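Local coordinates for protein cytochrome P450 CYP260B1 (Sorangium cellulosum, PDB 5HIW) that belongs to the cytochrome P450 family and binds a haem, protoporphyrin IX containing iron, in the mainly helical fold of these haem-thiolate proteins, at residues R82-F87 with Y337-P342; R155-S160 with L225-Y230; T198-I203 with G220-L225. One frame throughout, in Å; residues are numbered along the deposited sequence.

Interaction 1: residues R82-F87 with Y337-P342; sequences RMRRLF and YCVGAP. With HEM (protoporphyrin IX containing Fe), chain B.
Arg-84 and Val-339 run alongside each other, pointing opposite ways, the valine lying under one face of the guanidinium with Val-339 CB 3.6 Å from the plane, over its centre. The edge of the same group does the polar work. Arg-84 NH1 donates to Tyr-337 O at 2.7 Å with an N-H...O angle of 147°, the oxygen close to the guanidinium plane and the nitrogen in the plane of the carbonyl. NH1 of Arg-84 also gives a bond to propionate oxygen HEM O2D at 2.8 Å, and Arg-84 NH2 adds a weak one to Tyr-337 O at 3.0 Å. With NE bonded to Asn-88, the group is held against rotation, and its charge is probably balanced in part by the propionate. This is the meeting of the P450 C helix (77-90), whose His-80 likewise reaches the haem, with the cysteine loop that precedes helix 341-358. Cys-338 SG binds the iron, HEM FE, at 2.3 Å, and water 1 takes the opposite side of the metal. Gly-340, the last glycine of the family's cysteine signature, passes close to the porphyrin, Gly-340 CA lying 3.5 Å from HEM C3C. Val-339 splits its two methyls: CG1, set between the backbone N and the carbonyl carbon (chi1 75°), meets HEM CMD at 3.6 Å, whereas CG2 packs on Phe-87 CB at 3.8 Å. The phenyl ring itself leads off toward Val-221, Thr-224 and Leu-225 of helix 218-229.

Interaction 2: residues R155-S160 with L225-Y230; sequences RKMIRS and LILGSY. With HEM (protoporphyrin IX containing Fe), chain B.
Over one face of the Arg-155 guanidinium, toward its rim, comes the CE2 corner of Tyr-230, 3.6 Å above the plane. The two side chains cross at about a right angle with their planes 50° apart, so the group is tilted against the ring instead of stacked flat on it, and Arg-155 NH2 approaches Tyr-230 CE2 obliquely at 3.7 Å. The nitrogens of the arginine are occupied by strong partners: NE forms a salt bridge with Asp-151 and NH1 another with Glu-231. Asp-151 also bonds the hydroxyl of Tyr-230, tying both flat groups to one carboxylate. Water 2 bridges the two segments, accepting from Arg-155 NH2 at 3.0 Å and donating to Tyr-230 O at 2.8 Å. Three residues earlier in the chain, at Leu-227, the contact becomes apolar. Leu-227 sends a single methyl into helix 147-162, where its CD2 meets Met-157 CB at 3.7 Å, the two side chains crossing at about a right angle, and Ile-158 CG1 at 4.0 Å, the isoleucine passing alongside and pointing the other way. On the haem side, Ser-229 OG, in the cramped position between backbone N and carbonyl carbon (chi1 59°), turns back to donate to Leu-225 O at 2.7 Å. Gly-228 O accepts from the iron-bound water 1 at 2.8 Å and from Thr-232 OG1. Helix 147-162 corresponds to the F helix and 218-229 to the first part of the I-helix of the P450 fold, and the run from Gly-228 to Thr-232 is consistent with the family's glycine-acidic-threonine I-helix motif, placed over the distal face of the haem.

Interaction 3: residues T198-I203 with G220-L225; sequences TLLGEI and GVVLTL. With HEM (protoporphyrin IX containing Fe), chain B.
Leu-200 and Val-222 meet where helices 199-203 and 220-225 approach to 10.3 Å between axes, their directions 132° apart, nearer antiparallel than parallel. In the P450 fold these are the start of the H-helix and part of the I-helix, and the interface between them is buried and wholly apolar. With CG1 anti to the backbone N (chi1 172°), CG2 of Val-222 is the methyl turned to the other helix, and two partners share it: Leu-200 CD1 meets Val-222 CG2 at 3.7 Å, with the side chains at about a right angle, while Ile-203 CD1 comes to it at 3.9 Å. Ile-203 touches three side chains, Val-221, Val-222 and Leu-225. Ile-203 and Val-221 reach toward each other, Ile-203 CG2 meeting Val-221 CG1 at 3.7 Å. The CD1 end of Ile-203 points at Leu-225 CD1, 3.9 Å away, tip to tip, and the other methyl of that leucine, CD2, turns to the vinyl group of the haem. Phe-140 of helix 130-140 touches Ile-203, Val-222 and Leu-225 alike, and Thr-224 CG2 lies 3.6 Å from HEM CMD. Helix 199-203 is fastened at its start by an N-cap: Thr-198 OG1 accepts from Gly-201 N at 2.9 Å, with a nearly straight N-H...O angle of 166°.

Along the chain the contacts are nested: interaction 3 lies within the loop closed by interaction 2, and both lie within that of interaction 1. The centres of interactions 1 and 2 are about 17 Å apart, those of interactions 1 and 3 about 12 Å, and those of interactions 2 and 3 about 14 Å. Helix 218-229 serves interactions 2 and 3, which share Leu-225, and Phe-87 of interaction 1 packs on that residue, Phe-87 CD2 lying 3.7 Å from Leu-225 CD2. All three touch the haem. Interaction 1 supplies the cysteine ligand, so the cysteine loop and helix 218-229, far apart in sequence, lie on opposite sides of one cofactor.

Interaction 1: residues R82-F87 with Y337-P342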
# COMPACT_ATOMS: atom_id res chain seq x y z
N ARG A 82 -1.20 14.83 -17.31
CA ARG A 82 -2.06 15.94 -16.88
C ARG A 82 -2.71 15.63 -15.50
O ARG A 82 -2.67 16.44 -14.56
CB ARG A 82 -3.12 16.20 -17.98
CG ARG A 82 -4.08 17.38 -17.73
CD ARG A 82 -5.11 17.67 -18.84
NE ARG A 82 -4.51 18.08 -20.11
CZ ARG A 82 -4.00 19.29 -20.34
NH1 ARG A 82 -3.98 20.22 -19.40
NH2 ARG A 82 -3.45 19.55 -21.51
N MET A 83 -3.26 14.43 -15.36
CA MET A 83 -3.96 14.03 -14.12
C MET A 83 -2.92 13.81 -13.03
O MET A 83 -3.10 14.21 -11.92
CB MET A 83 -4.80 12.79 -14.34
CG MET A 83 -5.98 13.04 -15.27
SD MET A 83 -6.99 14.44 -14.75
CE MET A 83 -7.17 14.07 -12.99
N ARG A 84 -1.80 13.20 -13.39
CA ARG A 84 -0.72 13.02 -12.44
C ARG A 84 -0.21 14.33 -11.82
O ARG A 84 0.15 14.40 -10.63
CB ARG A 84 0.43 12.19 -13.07
CG ARG A 84 1.63 11.90 -12.13
CD ARG A 84 1.18 11.13 -10.89
NE ARG A 84 2.32 10.89 -10.01
CZ ARG A 84 2.86 9.70 -9.71
NH1 ARG A 84 2.36 8.55 -10.13
NH2 ARG A 84 3.89 9.68 -8.89
N ARG A 85 -0.18 15.40 -12.63
CA ARG A 85 0.24 16.71 -12.13
C ARG A 85 -0.68 17.25 -11.04
O ARG A 85 -0.24 17.83 -10.04
CB ARG A 85 0.34 17.74 -13.30
CG ARG A 85 1.71 17.82 -13.97
CD ARG A 85 1.92 19.20 -14.64
NE ARG A 85 0.63 19.75 -15.13
CZ ARG A 85 0.13 19.61 -16.37
NH1 ARG A 85 0.80 18.99 -17.34
NH2 ARG A 85 -1.05 20.15 -16.65
N LEU A 86 -1.96 17.02 -11.24
CA LEU A 86 -3.00 17.38 -10.23
C LEU A 86 -2.75 16.60 -8.96
O LEU A 86 -2.66 17.17 -7.92
CB LEU A 86 -4.37 16.98 -10.70
CG LEU A 86 -5.54 17.06 -9.74
CD1 LEU A 86 -5.59 18.50 -9.28
CD2 LEU A 86 -6.76 16.67 -10.58
N PHE A 87 -2.69 15.26 -9.07
CA PHE A 87 -2.35 14.44 -7.85
C PHE A 87 -1.07 14.85 -7.18
O PHE A 87 -1.00 14.92 -5.98
CB PHE A 87 -2.37 12.94 -8.20
CG PHE A 87 -3.75 12.36 -8.41
CD1 PHE A 87 -4.45 12.55 -9.59
CD2 PHE A 87 -4.36 11.64 -7.40
CE1 PHE A 87 -5.68 12.02 -9.82
CE2 PHE A 87 -5.62 11.10 -7.59
CZ PHE A 87 -6.29 11.26 -8.80
N TYR A 337 4.48 5.04 -10.58
CA TYR A 337 5.05 5.00 -9.25
C TYR A 337 4.09 5.65 -8.27
O TYR A 337 3.49 6.68 -8.55
CB TYR A 337 6.43 5.74 -9.16
CG TYR A 337 7.09 5.75 -7.80
CD1 TYR A 337 6.81 6.78 -6.86
CD2 TYR A 337 8.01 4.80 -7.45
CE1 TYR A 337 7.47 6.84 -5.64
CE2 TYR A 337 8.64 4.87 -6.20
CZ TYR A 337 8.37 5.87 -5.34
OH TYR A 337 8.99 5.88 -4.08
N CYS A 338 3.85 4.99 -7.14
CA CYS A 338 2.82 5.46 -6.19
C CYS A 338 2.83 6.94 -5.85
O CYS A 338 3.78 7.44 -5.29
CB CYS A 338 2.91 4.69 -4.87
SG CYS A 338 1.63 5.08 -3.66
N VAL A 339 1.77 7.65 -6.26
CA VAL A 339 1.67 9.07 -5.94
C VAL A 339 1.40 9.36 -4.49
O VAL A 339 1.68 10.46 -3.94
CB VAL A 339 0.55 9.70 -6.85
CG1 VAL A 339 -0.82 9.27 -6.32
CG2 VAL A 339 0.72 11.20 -6.94
N GLY A 340 0.87 8.35 -3.80
CA GLY A 340 0.66 8.41 -2.37
C GLY A 340 1.80 8.13 -1.38
O GLY A 340 1.62 8.19 -0.16
N ALA A 341 2.93 7.67 -1.89
CA ALA A 341 4.10 7.36 -1.10
C ALA A 341 4.47 8.42 -0.04
O ALA A 341 4.79 8.06 1.09
CB ALA A 341 5.27 7.03 -2.01
N PRO A 342 4.30 9.72 -0.34
CA PRO A 342 4.63 10.72 0.74
C PRO A 342 3.69 10.62 1.95
O PRO A 342 4.09 10.80 3.11
CB PRO A 342 4.47 12.09 0.04
CG PRO A 342 4.66 11.78 -1.39
CD PRO A 342 4.29 10.34 -1.67
CHA HEM B . 0.11 3.44 -7.27
CHB HEM B . 1.71 0.81 -3.51
CHC HEM B . -0.09 4.06 -0.47
CHD HEM B . -2.44 6.04 -4.15
C1A HEM B . 0.76 2.49 -6.54
C2A HEM B . 1.51 1.40 -7.07
C3A HEM B . 1.99 0.68 -6.01
C4A HEM B . 1.44 1.26 -4.82
CMA HEM B . 2.84 -0.60 -6.10
CAA HEM B . 1.85 1.17 -8.53
CBA HEM B . 0.66 0.51 -9.25
CGA HEM B . 1.00 0.02 -10.61
O1A HEM B . 2.08 0.42 -11.17
O2A HEM B . 0.34 -0.92 -11.11
C1B HEM B . 1.33 1.42 -2.38
C2B HEM B . 1.77 0.98 -1.08
C3B HEM B . 1.26 1.93 -0.22
C4B HEM B . 0.49 2.90 -0.99
CMB HEM B . 2.58 -0.26 -0.66
CAB HEM B . 1.45 1.82 1.21
CBB HEM B . 0.83 2.40 2.18
C1C HEM B . -0.90 4.91 -1.22
C2C HEM B . -1.59 6.02 -0.63
C3C HEM B . -2.26 6.57 -1.68
C4C HEM B . -2.03 5.79 -2.86
CMC HEM B . -1.47 6.33 0.85
CAC HEM B . -3.13 7.77 -1.68
CBC HEM B . -2.92 8.75 -0.82
C1D HEM B . -1.89 5.46 -5.29
C2D HEM B . -2.33 5.92 -6.63
C3D HEM B . -1.64 5.20 -7.50
C4D HEM B . -0.76 4.34 -6.70
CMD HEM B . -3.42 6.93 -6.95
CAD HEM B . -1.64 5.32 -9.03
CBD HEM B . -0.53 6.26 -9.43
CGD HEM B . -0.45 6.49 -10.95
O1D HEM B . -0.93 5.66 -11.78
O2D HEM B . 0.14 7.52 -11.42
NA HEM B . 0.76 2.38 -5.13
NB HEM B . 0.69 2.61 -2.27
NC HEM B . -1.11 4.81 -2.52
ND HEM B . -0.95 4.49 -5.38
FE HEM B . -0.12 3.60 -3.86
O HOH W 1 -1.92 2.17 -3.82

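Interaction 2: residues R155-S160 with L225-Y230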
# COMPACT_ATOMS: atom_id res chain seq x y z
N ARG A 155 -14.44 -1.18 1.88
CA ARG A 155 -14.11 -2.63 1.76
C ARG A 155 -14.88 -3.29 0.62
O ARG A 155 -14.30 -4.06 -0.16
CB ARG A 155 -14.20 -3.34 3.14
CG ARG A 155 -13.05 -2.82 4.07
CD ARG A 155 -12.92 -3.59 5.37
NE ARG A 155 -12.25 -2.72 6.32
CZ ARG A 155 -10.93 -2.47 6.38
NH1 ARG A 155 -10.13 -3.03 5.49
NH2 ARG A 155 -10.42 -1.58 7.26
N LYS A 156 -16.12 -2.91 0.44
CA LYS A 156 -16.91 -3.45 -0.66
C LYS A 156 -16.36 -2.95 -2.00
O LYS A 156 -16.29 -3.76 -2.94
CB LYS A 156 -18.38 -3.09 -0.57
CG LYS A 156 -19.20 -3.88 0.44
CD LYS A 156 -20.69 -3.60 0.38
CE LYS A 156 -21.15 -2.55 1.37
NZ LYS A 156 -22.64 -2.45 1.18
N MET A 157 -16.04 -1.65 -2.10
CA MET A 157 -15.35 -1.13 -3.32
C MET A 157 -14.09 -1.90 -3.64
O MET A 157 -13.88 -2.34 -4.77
CB MET A 157 -15.10 0.34 -3.23
CG MET A 157 -16.39 1.13 -3.11
SD MET A 157 -16.03 2.87 -3.41
CE MET A 157 -15.37 3.31 -1.85
N ILE A 158 -13.26 -2.11 -2.64
CA ILE A 158 -12.01 -2.79 -2.77
C ILE A 158 -12.25 -4.24 -3.21
O ILE A 158 -11.64 -4.71 -4.12
CB ILE A 158 -11.17 -2.65 -1.47
CG1 ILE A 158 -10.67 -1.22 -1.33
CG2 ILE A 158 -9.95 -3.59 -1.50
CD1 ILE A 158 -9.78 -0.93 -0.11
N ARG A 159 -13.18 -4.93 -2.58
CA ARG A 159 -13.56 -6.28 -3.05
C ARG A 159 -13.91 -6.32 -4.54
O ARG A 159 -13.51 -7.28 -5.25
CB ARG A 159 -14.72 -6.83 -2.20
CG ARG A 159 -15.12 -8.27 -2.47
CD ARG A 159 -15.91 -8.86 -1.28
NE ARG A 159 -16.78 -10.02 -1.57
CZ ARG A 159 -16.41 -11.30 -1.60
NH1 ARG A 159 -15.13 -11.69 -1.38
NH2 ARG A 159 -17.34 -12.22 -1.88
N SER A 160 -14.62 -5.30 -5.03
CA SER A 160 -15.06 -5.29 -6.42
C SER A 160 -13.87 -5.14 -7.40
O SER A 160 -13.97 -5.55 -8.57
CB SER A 160 -16.14 -4.22 -6.69
OG SER A 160 -15.64 -2.84 -6.64
N LEU A 225 -7.85 8.41 -4.19
CA LEU A 225 -6.96 8.43 -3.07
C LEU A 225 -7.43 7.45 -1.98
O LEU A 225 -6.60 6.83 -1.31
CB LEU A 225 -6.81 9.80 -2.47
CG LEU A 225 -6.21 10.85 -3.51
CD1 LEU A 225 -6.17 12.23 -2.91
CD2 LEU A 225 -4.83 10.39 -3.99
N ILE A 226 -8.74 7.39 -1.75
CA ILE A 226 -9.28 6.43 -0.77
C ILE A 226 -8.94 4.97 -1.13
O ILE A 226 -8.32 4.24 -0.32
CB ILE A 226 -10.78 6.62 -0.56
CG1 ILE A 226 -11.02 7.93 0.20
CG2 ILE A 226 -11.32 5.47 0.27
CD1 ILE A 226 -12.46 8.37 0.22
N LEU A 227 -9.23 4.58 -2.34
CA LEU A 227 -8.97 3.23 -2.80
C LEU A 227 -7.50 2.90 -2.80
O LEU A 227 -7.13 1.73 -2.56
CB LEU A 227 -9.55 2.96 -4.19
CG LEU A 227 -11.10 3.07 -4.31
CD1 LEU A 227 -11.56 3.05 -5.80
CD2 LEU A 227 -11.85 1.98 -3.51
N GLY A 228 -6.66 3.89 -3.13
CA GLY A 228 -5.23 3.62 -3.11
C GLY A 228 -4.60 3.56 -1.75
O GLY A 228 -3.54 2.95 -1.61
N SER A 229 -5.22 4.15 -0.71
CA SER A 229 -4.62 4.21 0.61
C SER A 229 -5.25 3.38 1.70
O SER A 229 -4.57 3.13 2.69
CB SER A 229 -4.69 5.63 1.16
OG SER A 229 -6.09 6.08 1.24
N TYR A 230 -6.52 2.99 1.55
CA TYR A 230 -7.30 2.61 2.77
C TYR A 230 -6.81 1.32 3.36
O TYR A 230 -6.61 1.24 4.61
CB TYR A 230 -8.76 2.45 2.46
CG TYR A 230 -9.61 2.53 3.68
CD1 TYR A 230 -9.80 3.73 4.36
CD2 TYR A 230 -10.22 1.37 4.17
CE1 TYR A 230 -10.55 3.78 5.51
CE2 TYR A 230 -11.07 1.43 5.27
CZ TYR A 230 -11.23 2.61 5.93
OH TYR A 230 -12.01 2.62 7.04
CHA HEM B . 0.11 3.44 -7.27
CHB HEM B . 1.71 0.81 -3.51
CHC HEM B . -0.09 4.06 -0.47
CHD HEM B . -2.44 6.04 -4.15
C1A HEM B . 0.76 2.49 -6.54
C2A HEM B . 1.51 1.40 -7.07
C3A HEM B . 1.99 0.68 -6.01
C4A HEM B . 1.44 1.26 -4.82
CMA HEM B . 2.84 -0.60 -6.10
CAA HEM B . 1.85 1.17 -8.53
CBA HEM B . 0.66 0.51 -9.25
CGA HEM B . 1.00 0.02 -10.61
O1A HEM B . 2.08 0.42 -11.17
O2A HEM B . 0.34 -0.92 -11.11
C1B HEM B . 1.33 1.42 -2.38
C2B HEM B . 1.77 0.98 -1.08
C3B HEM B . 1.26 1.93 -0.22
C4B HEM B . 0.49 2.90 -0.99
CMB HEM B . 2.58 -0.26 -0.66
CAB HEM B . 1.45 1.82 1.21
CBB HEM B . 0.83 2.40 2.18
C1C HEM B . -0.90 4.91 -1.22
C2C HEM B . -1.59 6.02 -0.63
C3C HEM B . -2.26 6.57 -1.68
C4C HEM B . -2.03 5.79 -2.86
CMC HEM B . -1.47 6.33 0.85
CAC HEM B . -3.13 7.77 -1.68
CBC HEM B . -2.92 8.75 -0.82
C1D HEM B . -1.89 5.46 -5.29
C2D HEM B . -2.33 5.92 -6.63
C3D HEM B . -1.64 5.20 -7.50
C4D HEM B . -0.76 4.34 -6.70
CMD HEM B . -3.42 6.93 -6.95
CAD HEM B . -1.64 5.32 -9.03
CBD HEM B . -0.53 6.26 -9.43
CGD HEM B . -0.45 6.49 -10.95
O1D HEM B . -0.93 5.66 -11.78
O2D HEM B . 0.14 7.52 -11.42
NA HEM B . 0.76 2.38 -5.13
NB HEM B . 0.69 2.61 -2.27
NC HEM B . -1.11 4.81 -2.52
ND HEM B . -0.95 4.49 -5.38
FE HEM B . -0.12 3.60 -3.86
O HOH W 2 -7.65 -0.74 6.36
O HOH W 1 -1.92 2.17 -3.82

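Interaction 3: residues T198-I203 with G220-L225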
# COMPACT_ATOMS: atom_id res chain seq x y z
N THR A 198 -9.61 21.08 4.62
CA THR A 198 -9.27 19.66 4.54
C THR A 198 -8.54 19.38 3.28
O THR A 198 -8.47 20.23 2.36
CB THR A 198 -10.55 18.81 4.53
OG1 THR A 198 -11.21 19.05 3.28
CG2 THR A 198 -11.41 19.09 5.76
N LEU A 199 -8.04 18.14 3.15
CA LEU A 199 -7.40 17.79 1.94
C LEU A 199 -8.43 17.82 0.79
O LEU A 199 -8.08 18.20 -0.33
CB LEU A 199 -6.75 16.40 2.01
CG LEU A 199 -5.98 15.92 0.79
CD1 LEU A 199 -4.81 16.88 0.42
CD2 LEU A 199 -5.49 14.51 1.07
N LEU A 200 -9.69 17.46 1.08
CA LEU A 200 -10.69 17.42 -0.00
C LEU A 200 -10.79 18.86 -0.41
O LEU A 200 -10.92 19.18 -1.60
CB LEU A 200 -12.06 16.83 0.44
CG LEU A 200 -13.08 16.92 -0.70
CD1 LEU A 200 -14.13 15.81 -0.54
CD2 LEU A 200 -13.78 18.30 -0.67
N GLY A 201 -10.72 19.75 0.53
CA GLY A 201 -10.62 21.21 0.14
C GLY A 201 -9.47 21.67 -0.77
O GLY A 201 -9.70 22.43 -1.72
N GLU A 202 -8.24 21.21 -0.51
CA GLU A 202 -7.10 21.48 -1.40
C GLU A 202 -7.37 20.85 -2.77
O GLU A 202 -6.94 21.37 -3.80
CB GLU A 202 -5.78 20.81 -0.91
CG GLU A 202 -5.19 21.28 0.43
CD GLU A 202 -4.15 22.37 0.28
OE1 GLU A 202 -3.70 22.57 -0.88
OE2 GLU A 202 -3.78 22.95 1.33
N ILE A 203 -8.05 19.72 -2.82
CA ILE A 203 -8.25 19.05 -4.12
C ILE A 203 -9.23 19.90 -4.96
O ILE A 203 -9.03 20.13 -6.16
CB ILE A 203 -8.81 17.63 -3.95
CG1 ILE A 203 -7.72 16.66 -3.56
CG2 ILE A 203 -9.39 17.11 -5.22
CD1 ILE A 203 -8.24 15.48 -2.74
N GLY A 220 -14.04 12.15 -7.73
CA GLY A 220 -13.22 11.22 -8.46
C GLY A 220 -11.81 11.13 -7.91
O GLY A 220 -11.25 10.01 -7.74
N VAL A 221 -11.20 12.31 -7.71
CA VAL A 221 -9.84 12.36 -7.18
C VAL A 221 -9.83 11.71 -5.78
O VAL A 221 -8.98 10.88 -5.44
CB VAL A 221 -9.29 13.83 -7.18
CG1 VAL A 221 -7.97 13.89 -6.41
CG2 VAL A 221 -9.14 14.32 -8.59
N VAL A 222 -10.74 12.15 -4.94
CA VAL A 222 -10.83 11.66 -3.56
C VAL A 222 -10.99 10.14 -3.57
O VAL A 222 -10.27 9.47 -2.85
CB VAL A 222 -11.97 12.32 -2.75
CG1 VAL A 222 -12.19 11.67 -1.36
CG2 VAL A 222 -11.73 13.80 -2.57
N LEU A 223 -11.91 9.61 -4.36
CA LEU A 223 -12.14 8.15 -4.35
C LEU A 223 -10.91 7.44 -4.82
O LEU A 223 -10.55 6.37 -4.28
CB LEU A 223 -13.33 7.73 -5.19
CG LEU A 223 -14.60 7.97 -4.38
CD1 LEU A 223 -15.90 8.09 -5.22
CD2 LEU A 223 -14.77 6.90 -3.33
N THR A 224 -10.17 8.02 -5.78
CA THR A 224 -8.90 7.38 -6.15
C THR A 224 -7.92 7.33 -4.98
O THR A 224 -7.27 6.23 -4.79
CB THR A 224 -8.29 8.02 -7.40
OG1 THR A 224 -9.11 7.68 -8.51
CG2 THR A 224 -6.91 7.58 -7.67
N LEU A 225 -7.85 8.41 -4.19
CA LEU A 225 -6.96 8.43 -3.07
C LEU A 225 -7.43 7.45 -1.98
O LEU A 225 -6.60 6.83 -1.31
CB LEU A 225 -6.81 9.80 -2.47
CG LEU A 225 -6.21 10.85 -3.51
CD1 LEU A 225 -6.17 12.23 -2.91
CD2 LEU A 225 -4.83 10.39 -3.99
CHA HEM B . 0.11 3.44 -7.27
CHB HEM B . 1.71 0.81 -3.51
CHC HEM B . -0.09 4.06 -0.47
CHD HEM B . -2.44 6.04 -4.15
C1A HEM B . 0.76 2.49 -6.54
C2A HEM B . 1.51 1.40 -7.07
C3A HEM B . 1.99 0.68 -6.01
C4A HEM B . 1.44 1.26 -4.82
CMA HEM B . 2.84 -0.60 -6.10
CAA HEM B . 1.85 1.17 -8.53
CBA HEM B . 0.66 0.51 -9.25
CGA HEM B . 1.00 0.02 -10.61
O1A HEM B . 2.08 0.42 -11.17
O2A HEM B . 0.34 -0.92 -11.11
C1B HEM B . 1.33 1.42 -2.38
C2B HEM B . 1.77 0.98 -1.08
C3B HEM B . 1.26 1.93 -0.22
C4B HEM B . 0.49 2.90 -0.99
CMB HEM B . 2.58 -0.26 -0.66
CAB HEM B . 1.45 1.82 1.21
CBB HEM B . 0.83 2.40 2.18
C1C HEM B . -0.90 4.91 -1.22
C2C HEM B . -1.59 6.02 -0.63
C3C HEM B . -2.26 6.57 -1.68
C4C HEM B . -2.03 5.79 -2.86
CMC HEM B . -1.47 6.33 0.85
CAC HEM B . -3.13 7.77 -1.68
CBC HEM B . -2.92 8.75 -0.82
C1D HEM B . -1.89 5.46 -5.29
C2D HEM B . -2.33 5.92 -6.63
C3D HEM B . -1.64 5.20 -7.50
C4D HEM B . -0.76 4.34 -6.70
CMD HEM B . -3.42 6.93 -6.95
CAD HEM B . -1.64 5.32 -9.03
CBD HEM B . -0.53 6.26 -9.43
CGD HEM B . -0.45 6.49 -10.95
O1D HEM B . -0.93 5.66 -11.78
O2D HEM B . 0.14 7.52 -11.42
NA HEM B . 0.76 2.38 -5.13
NB HEM B . 0.69 2.61 -2.27
NC HEM B . -1.11 4.81 -2.52
ND HEM B . -0.95 4.49 -5.38
FE HEM B . -0.12 3.60 -3.86
O HOH W 1 -1.92 2.17 -3.82